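Local coordinates for core protein VP4 (Bluetongue virus, PDB 2JHP) that caps the viral messenger RNA inside the core, working as a multifunctional capping enzyme that includes methyltransferase domains, at residues A[168-173]-A[383-388]. Numbering follows the deposited sequence.
Sequences TRFDDE and KKRLFE. With GUN (guanine), chain D.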
loop_
_atom_site.group_PDB
_atom_site.type_symbol
_atom_site.label_atom_id
_atom_site.label_comp_id
_atom_site.label_asym_id
_atom_site.label_seq_id
_atom_site.Cartn_x
_atom_site.Cartn_y
_atom_site.Cartn_z
ATOM N N THR A 168 13.962 -14.216 17.687
ATOM C CA THR A 168 13.740 -15.544 17.117
ATOM C C THR A 168 14.174 -15.590 15.643
ATOM O O THR A 168 14.513 -14.558 15.057
ATOM C CB THR A 168 12.250 -15.939 17.241
ATOM O OG1 THR A 168 12.063 -17.282 16.780
ATOM C CG2 THR A 168 11.363 -14.986 16.434
ATOM N N ARG A 169 14.163 -16.787 15.056
ATOM C CA ARG A 169 14.517 -16.977 13.645
ATOM C C ARG A 169 13.310 -16.800 12.715
ATOM O O ARG A 169 12.185 -17.139 13.079
ATOM C CB ARG A 169 15.134 -18.372 13.446
ATOM C CG ARG A 169 15.217 -18.846 11.990
ATOM C CD ARG A 169 16.348 -18.162 11.211
ATOM N NE ARG A 169 17.640 -18.797 11.482
ATOM C CZ ARG A 169 18.107 -19.876 10.852
ATOM N NH1 ARG A 169 17.400 -20.463 9.892
ATOM N NH2 ARG A 169 19.294 -20.369 11.182
ATOM N N PHE A 170 13.554 -16.272 11.516
ATOM C CA PHE A 170 12.528 -16.224 10.468
ATOM C C PHE A 170 13.032 -16.797 9.138
ATOM O O PHE A 170 14.225 -16.723 8.825
ATOM C CB PHE A 170 11.995 -14.795 10.270
ATOM C CG PHE A 170 13.013 -13.830 9.735
ATOM C CD1 PHE A 170 13.207 -13.689 8.357
ATOM C CD2 PHE A 170 13.776 -13.053 10.603
ATOM C CE1 PHE A 170 14.157 -12.794 7.847
ATOM C CE2 PHE A 170 14.726 -12.151 10.108
ATOM C CZ PHE A 170 14.915 -12.022 8.725
ATOM N N ASP A 171 12.111 -17.362 8.362
ATOM C CA ASP A 171 12.418 -17.866 7.026
ATOM C C ASP A 171 12.764 -16.719 6.071
ATOM O O ASP A 171 12.124 -15.667 6.108
ATOM C CB ASP A 171 11.251 -18.698 6.500
ATOM C CG ASP A 171 11.153 -20.044 7.187
ATOM O OD1 ASP A 171 12.196 -20.728 7.282
ATOM O OD2 ASP A 171 10.046 -20.423 7.632
ATOM N N ASP A 172 13.776 -16.931 5.227
ATOM C CA ASP A 172 14.291 -15.871 4.345
ATOM C C ASP A 172 14.741 -16.336 2.948
ATOM O O ASP A 172 14.923 -17.525 2.720
ATOM C CB ASP A 172 15.417 -15.112 5.043
ATOM C CG ASP A 172 15.446 -13.641 4.672
ATOM O OD1 ASP A 172 14.684 -13.220 3.778
ATOM O OD2 ASP A 172 16.247 -12.904 5.275
ATOM N N GLU A 173 14.895 -15.385 2.027
ATOM C CA GLU A 173 15.223 -15.656 0.623
ATOM C C GLU A 173 16.504 -14.917 0.213
ATOM O O GLU A 173 16.923 -13.990 0.908
ATOM C CB GLU A 173 14.064 -15.221 -0.288
ATOM C CG GLU A 173 12.725 -15.889 0.013
ATOM C CD GLU A 173 11.617 -15.504 -0.962
ATOM O OE1 GLU A 173 11.879 -14.700 -1.886
ATOM O OE2 GLU A 173 10.477 -16.018 -0.802
ATOM N N LYS A 383 16.616 -7.429 4.754
ATOM C CA LYS A 383 16.810 -6.144 4.103
ATOM C C LYS A 383 15.562 -5.272 4.227
ATOM O O LYS A 383 15.654 -4.135 4.661
ATOM C CB LYS A 383 17.209 -6.315 2.641
ATOM C CG LYS A 383 17.858 -5.081 2.061
ATOM C CD LYS A 383 18.545 -5.360 0.748
ATOM C CE LYS A 383 17.557 -5.516 -0.383
ATOM N NZ LYS A 383 18.263 -5.797 -1.663
ATOM N N LYS A 384 14.403 -5.818 3.878
ATOM C CA LYS A 384 13.135 -5.100 4.012
ATOM C C LYS A 384 12.978 -4.475 5.391
ATOM O O LYS A 384 12.798 -3.260 5.513
ATOM C CB LYS A 384 11.946 -6.028 3.709
ATOM C CG LYS A 384 10.620 -5.310 3.442
ATOM C CD LYS A 384 9.606 -6.250 2.793
ATOM C CE LYS A 384 8.157 -5.849 3.080
ATOM N NZ LYS A 384 7.765 -6.113 4.503
ATOM N N ARG A 385 13.073 -5.323 6.414
ATOM C CA ARG A 385 12.884 -4.957 7.814
ATOM C C ARG A 385 13.881 -3.928 8.354
ATOM O O ARG A 385 13.535 -3.130 9.227
ATOM C CB ARG A 385 12.960 -6.199 8.688
ATOM C CG ARG A 385 11.725 -7.056 8.680
ATOM C CD ARG A 385 11.731 -7.891 9.937
ATOM N NE ARG A 385 11.126 -9.208 9.762
ATOM C CZ ARG A 385 11.270 -10.204 10.629
ATOM N NH1 ARG A 385 12.003 -10.024 11.727
ATOM N NH2 ARG A 385 10.686 -11.374 10.401
ATOM N N LEU A 386 15.119 -3.972 7.868
ATOM C CA LEU A 386 16.112 -2.981 8.243
ATOM C C LEU A 386 15.677 -1.627 7.663
ATOM O O LEU A 386 15.568 -0.634 8.370
ATOM C CB LEU A 386 17.510 -3.386 7.738
ATOM C CG LEU A 386 18.276 -4.552 8.383
ATOM C CD1 LEU A 386 19.516 -4.915 7.570
ATOM C CD2 LEU A 386 18.692 -4.235 9.810
ATOM N N PHE A 387 15.418 -1.618 6.366
ATOM C CA PHE A 387 14.935 -0.454 5.660
ATOM C C PHE A 387 13.792 0.230 6.405
ATOM O O PHE A 387 13.867 1.426 6.688
ATOM C CB PHE A 387 14.469 -0.874 4.257
ATOM C CG PHE A 387 14.205 0.275 3.333
ATOM C CD1 PHE A 387 15.179 1.230 3.099
ATOM C CD2 PHE A 387 12.989 0.378 2.666
ATOM C CE1 PHE A 387 14.947 2.279 2.241
ATOM C CE2 PHE A 387 12.747 1.420 1.782
ATOM C CZ PHE A 387 13.731 2.375 1.568
ATOM N N GLU A 388 12.749 -0.541 6.724
ATOM C CA GLU A 388 11.551 -0.024 7.386
ATOM C C GLU A 388 11.829 0.469 8.804
ATOM O O GLU A 388 11.208 1.425 9.283
ATOM C CB GLU A 388 10.472 -1.097 7.437
ATOM C CG GLU A 388 9.902 -1.495 6.063
ATOM C CD GLU A 388 9.111 -2.805 6.084
ATOM O OE1 GLU A 388 9.198 -3.559 7.084
ATOM O OE2 GLU A 388 8.394 -3.080 5.090
HETATM N N9 GUN D . 12.422 -4.008 0.149
HETATM C C8 GUN D . 11.499 -3.517 -0.684
HETATM N N7 GUN D . 11.928 -2.360 -1.192
HETATM C C5 GUN D . 13.130 -2.112 -0.686
HETATM C C6 GUN D . 14.029 -1.064 -0.865
HETATM O O6 GUN D . 13.759 -0.129 -1.621
HETATM N N1 GUN D . 15.249 -1.105 -0.170
HETATM C C2 GUN D . 15.502 -2.204 0.687
HETATM N N2 GUN D . 16.636 -2.264 1.359
HETATM N N3 GUN D . 14.613 -3.203 0.835
HETATM C C4 GUN D . 13.447 -3.170 0.169
#
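F170 CB points at helix 380-391, and a chi1 of 66° sets CG between the backbone N and the carbonyl carbon, which lays one ring face against R385; R385 leaves the helix with CG anti to its carbonyl carbon, runs extended through chi2 and bends at chi3 (-147°) before its guanidinium reaches the ring. The two side chains run past one another in opposite directions and meet in a cation-pi contact: R385 CZ lies 4.1 Å from the centroid of the F170 ring and 22° off the ring normal, so the charge sits over the face. The guanidinium is inclined to the ring by 39° and does not lie parallel to it. One nitrogen comes closest, R385 NH2 at 3.4 Å from F170 CG, toward the rim of the ring; R385 NH1 approaches F170 CD2 at 3.7 Å. R385 NH2 also has a long, weak ion pair with E155. R378 makes a second cation-pi contact with F170, and F381 and L382 of helix 380-391 also touch its side chain.

Beyond this pair the helix serves the guanine pocket. The F387 ring lies against the base, with GUN N1 3.8 Å above its plane and over its centre, and the K383 chain runs alongside GUN N2. One turn apart, K384 NZ and E388 OE2 form a salt bridge of 3.2 Å, met on the syn side of the carboxylate; E388 OE2 also accepts a hydrogen bond from A137 N. The contact adds a cation-pi attraction to the polar bonds by which D172 and E173 already hold the loop to the helix, keeping the guanidinium over the F170 face without a directional bond between the two.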